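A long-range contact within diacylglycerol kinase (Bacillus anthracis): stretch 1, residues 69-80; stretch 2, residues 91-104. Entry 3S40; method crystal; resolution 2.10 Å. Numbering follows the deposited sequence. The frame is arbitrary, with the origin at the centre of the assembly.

Stretch 1 69-80: VFGGDGTVFECT
Stretch 2 91-104: TLAIIPGGTCNDFS

Two parallel strands, each running through a glycine-bearing turn into a helix, join here by a short backbone ladder, beyond which the carboxylate of D73 grips the start of the second helix. Strand 69-71 lies beside strand 91-96 with their N-to-C directions 25° apart and an axial approach of 4.8 Å. The register pairs V69 with I94 (CA to CA 5.0 Å), F70 with I95 (4.7 Å) and G71 with P96 (5.7 Å).

The ladder alternates as parallel pairing requires. V69 N donates to A93 O at 2.9 Å, I95 N to V69 O at 2.8 Å, and G71 N to I95 O at 3.2 Å; the last rung, G97 N to G71 O at 3.1 Å, is weak, with an angle of 148°. Backbone torsions are extended, V69 at -116/121 and I95 at -110/119.

Side chains sort by face. V69 (chi1 p) and I94 (m, t) share one, their CG1 atoms 4.0 Å apart. Helix 73-80 packs there too: V76 (t) brings CG2 to 3.8 Å from I94 CG2, and C79 (m) places CB 4.3 Å from L92 CD1, with L92 in the t, p rotamer. F70 (t, chi2 46°) and I95 (m, t) occupy the other face, F70 CD1 lying 3.7 Å from I95 CG2. The ring edge of F70 meets I95 O and P96 O.

Where the strands end the chains close in, and at G97 and G98 there is no room for a CB. CA atoms of G71 and G97 are 3.9 Å apart, those of G72 and G98 3.6 Å. A CB on G97 would come within 2.9 Å of G71 CA and 3.0 Å of F70 CE1; one on G98 would reach 2.7 Å from G72 CA. G71, at 168/178, has a different constraint: a CB on it would clash with T75 CB, in the helix that follows, at 2.9 Å.

G72 is the N-cap residue of the first helix, and D73 (chi1 m, chi2 75°) follows it. The CA-to-CB bond of D73 points sideways, but the carboxylate reaches across: N101 N donates to D73 OD1 at 2.9 Å and D102 N to D73 OD2 at 3.0 Å. One water extends this grip, donating to D73 OD2 at 2.6 Å and accepting from F103 N at 2.8 Å.

N101, at the second N-cap, adopts phi/psi 54/45 and chi1 m. Its side chain braces the turn instead of capping: G98 N donates to N101 OD1 at 2.8 Å, and N101 ND2 to G98 O at 2.9 Å. A second water donates to both G71 O and N101 OD1, 2.7 Å from each, tying this turn back to the first strand.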

# COMPACT_ATOMS: atom_id res chain seq x y z
N VAL A 69 -3.90 12.66 3.42
CA VAL A 69 -4.81 11.86 4.26
C VAL A 69 -4.21 11.60 5.64
O VAL A 69 -3.12 11.06 5.75
CB VAL A 69 -5.20 10.54 3.55
CG1 VAL A 69 -3.96 9.81 3.08
CG2 VAL A 69 -6.06 9.68 4.46
N PHE A 70 -4.91 12.04 6.69
CA PHE A 70 -4.54 11.69 8.05
C PHE A 70 -5.38 10.52 8.51
O PHE A 70 -6.57 10.66 8.74
CB PHE A 70 -4.74 12.85 9.02
CG PHE A 70 -4.48 12.49 10.47
CD1 PHE A 70 -3.36 11.76 10.83
CD2 PHE A 70 -5.35 12.90 11.48
CE1 PHE A 70 -3.10 11.42 12.17
CE2 PHE A 70 -5.10 12.58 12.82
CZ PHE A 70 -3.98 11.83 13.16
N GLY A 71 -4.77 9.34 8.63
CA GLY A 71 -5.51 8.17 9.06
C GLY A 71 -4.76 6.86 8.87
O GLY A 71 -3.65 6.84 8.35
N GLY A 72 -5.39 5.77 9.30
CA GLY A 72 -4.79 4.45 9.16
C GLY A 72 -4.87 3.85 7.76
O GLY A 72 -5.23 4.51 6.78
N ASP A 73 -4.51 2.57 7.68
CA ASP A 73 -4.47 1.85 6.41
C ASP A 73 -5.83 1.79 5.72
O ASP A 73 -5.91 1.87 4.50
CB ASP A 73 -3.90 0.44 6.62
CG ASP A 73 -2.52 0.46 7.28
OD1 ASP A 73 -2.44 0.72 8.51
OD2 ASP A 73 -1.52 0.22 6.57
N GLY A 74 -6.89 1.65 6.50
CA GLY A 74 -8.23 1.66 5.92
C GLY A 74 -8.54 2.97 5.21
O GLY A 74 -9.02 2.97 4.07
N THR A 75 -8.28 4.08 5.87
CA THR A 75 -8.52 5.40 5.28
C THR A 75 -7.65 5.65 4.05
O THR A 75 -8.13 6.17 3.04
CB THR A 75 -8.33 6.53 6.31
OG1 THR A 75 -9.11 6.24 7.48
CG2 THR A 75 -8.79 7.87 5.73
N VAL A 76 -6.37 5.28 4.13
CA VAL A 76 -5.44 5.39 3.01
C VAL A 76 -5.97 4.60 1.81
O VAL A 76 -5.98 5.08 0.68
CB VAL A 76 -4.03 4.83 3.38
CG1 VAL A 76 -3.21 4.55 2.15
CG2 VAL A 76 -3.28 5.79 4.31
N PHE A 77 -6.39 3.37 2.08
CA PHE A 77 -6.96 2.51 1.07
C PHE A 77 -8.22 3.11 0.43
O PHE A 77 -8.49 2.91 -0.75
CB PHE A 77 -7.26 1.14 1.67
CG PHE A 77 -7.79 0.13 0.69
CD1 PHE A 77 -7.04 -0.24 -0.43
CD2 PHE A 77 -9.02 -0.48 0.89
CE1 PHE A 77 -7.52 -1.19 -1.33
CE2 PHE A 77 -9.51 -1.43 -0.00
CZ PHE A 77 -8.76 -1.78 -1.12
N GLU A 78 -9.02 3.83 1.23
CA GLU A 78 -10.17 4.51 0.66
C GLU A 78 -9.71 5.51 -0.38
O GLU A 78 -10.34 5.67 -1.42
CB GLU A 78 -10.99 5.23 1.73
CG GLU A 78 -11.96 4.34 2.47
CD GLU A 78 -13.04 5.15 3.18
OE1 GLU A 78 -13.40 6.25 2.68
OE2 GLU A 78 -13.53 4.70 4.23
N CYS A 79 -8.61 6.20 -0.07
CA CYS A 79 -8.06 7.18 -1.00
C CYS A 79 -7.54 6.52 -2.27
O CYS A 79 -7.82 7.00 -3.37
CB CYS A 79 -6.97 8.01 -0.31
SG CYS A 79 -7.62 9.08 1.02
N THR A 80 -6.78 5.44 -2.12
CA THR A 80 -6.22 4.71 -3.27
C THR A 80 -7.31 4.33 -4.23
O THR A 80 -7.25 4.61 -5.41
CB THR A 80 -5.63 3.36 -2.85
OG1 THR A 80 -4.66 3.56 -1.83
CG2 THR A 80 -4.99 2.64 -4.05
N THR A 91 -1.31 14.60 -6.66
CA THR A 91 -0.36 14.07 -5.71
C THR A 91 -1.02 13.73 -4.38
O THR A 91 -1.90 14.46 -3.88
CB THR A 91 0.76 15.08 -5.48
OG1 THR A 91 1.40 15.34 -6.73
CG2 THR A 91 1.83 14.54 -4.46
N LEU A 92 -0.60 12.60 -3.83
CA LEU A 92 -1.15 12.11 -2.56
C LEU A 92 -0.06 12.09 -1.48
O LEU A 92 1.12 11.86 -1.77
CB LEU A 92 -1.76 10.71 -2.78
CG LEU A 92 -2.54 10.01 -1.67
CD1 LEU A 92 -3.81 10.79 -1.30
CD2 LEU A 92 -2.90 8.59 -2.10
N ALA A 93 -0.46 12.34 -0.23
CA ALA A 93 0.44 12.29 0.91
C ALA A 93 -0.28 11.64 2.08
O ALA A 93 -1.51 11.68 2.16
CB ALA A 93 0.94 13.67 1.28
N ILE A 94 0.48 11.01 2.97
CA ILE A 94 -0.10 10.28 4.10
C ILE A 94 0.48 10.80 5.39
O ILE A 94 1.69 10.95 5.50
CB ILE A 94 0.24 8.76 4.01
CG1 ILE A 94 -0.30 8.16 2.71
CG2 ILE A 94 -0.29 8.01 5.24
CD1 ILE A 94 0.20 6.74 2.48
N ILE A 95 -0.37 11.09 6.36
CA ILE A 95 0.09 11.27 7.71
C ILE A 95 -0.45 10.08 8.44
O ILE A 95 -1.65 9.87 8.48
CB ILE A 95 -0.42 12.55 8.35
CG1 ILE A 95 0.03 13.75 7.52
CG2 ILE A 95 0.12 12.66 9.78
CD1 ILE A 95 -0.68 15.04 7.89
N PRO A 96 0.46 9.27 9.00
CA PRO A 96 0.13 7.96 9.57
C PRO A 96 -0.74 8.10 10.81
O PRO A 96 -0.32 8.70 11.77
CB PRO A 96 1.50 7.36 9.91
CG PRO A 96 2.38 8.55 10.12
CD PRO A 96 1.87 9.63 9.19
N GLY A 97 -1.96 7.55 10.79
CA GLY A 97 -2.86 7.70 11.91
C GLY A 97 -3.42 6.38 12.39
O GLY A 97 -4.40 6.36 13.15
N GLY A 98 -2.81 5.29 11.96
CA GLY A 98 -3.23 3.96 12.36
C GLY A 98 -2.13 3.31 13.17
O GLY A 98 -1.26 4.01 13.70
N THR A 99 -2.15 1.99 13.27
CA THR A 99 -1.07 1.28 13.97
C THR A 99 0.01 0.78 13.00
O THR A 99 1.20 0.88 13.29
CB THR A 99 -1.61 0.14 14.84
OG1 THR A 99 -2.31 -0.81 14.03
CG2 THR A 99 -2.56 0.69 15.91
N CYS A 100 -0.40 0.28 11.83
CA CYS A 100 0.58 -0.22 10.86
C CYS A 100 1.12 0.86 9.93
O CYS A 100 2.34 1.03 9.82
CB CYS A 100 0.00 -1.37 10.04
SG CYS A 100 -0.24 -2.86 11.02
N ASN A 101 0.23 1.56 9.25
CA ASN A 101 0.65 2.62 8.35
C ASN A 101 1.67 2.08 7.33
O ASN A 101 2.70 2.70 7.06
CB ASN A 101 1.20 3.76 9.18
CG ASN A 101 0.24 4.18 10.29
OD1 ASN A 101 -0.92 4.48 10.01
ND2 ASN A 101 0.70 4.16 11.54
N ASP A 102 1.36 0.91 6.78
CA ASP A 102 2.26 0.21 5.88
C ASP A 102 2.72 1.05 4.71
O ASP A 102 3.93 1.13 4.42
CB ASP A 102 1.59 -1.07 5.36
CG ASP A 102 1.67 -2.20 6.36
OD1 ASP A 102 2.63 -2.19 7.16
OD2 ASP A 102 0.77 -3.07 6.36
N PHE A 103 1.79 1.70 4.02
CA PHE A 103 2.26 2.47 2.89
C PHE A 103 3.03 3.74 3.25
O PHE A 103 3.95 4.14 2.52
CB PHE A 103 1.19 2.71 1.82
CG PHE A 103 1.79 2.69 0.46
CD1 PHE A 103 2.07 1.47 -0.16
CD2 PHE A 103 2.21 3.86 -0.15
CE1 PHE A 103 2.68 1.43 -1.39
CE2 PHE A 103 2.83 3.83 -1.38
CZ PHE A 103 3.07 2.61 -2.00
N SER A 104 2.68 4.37 4.36
CA SER A 104 3.43 5.52 4.84
C SER A 104 4.86 5.08 5.13
O SER A 104 5.83 5.80 4.81
CB SER A 104 2.74 6.18 6.06
OG SER A 104 3.13 5.59 7.30
O HOH W 1 -1.63 5.24 7.51
O HOH W 2 -1.00 1.61 4.45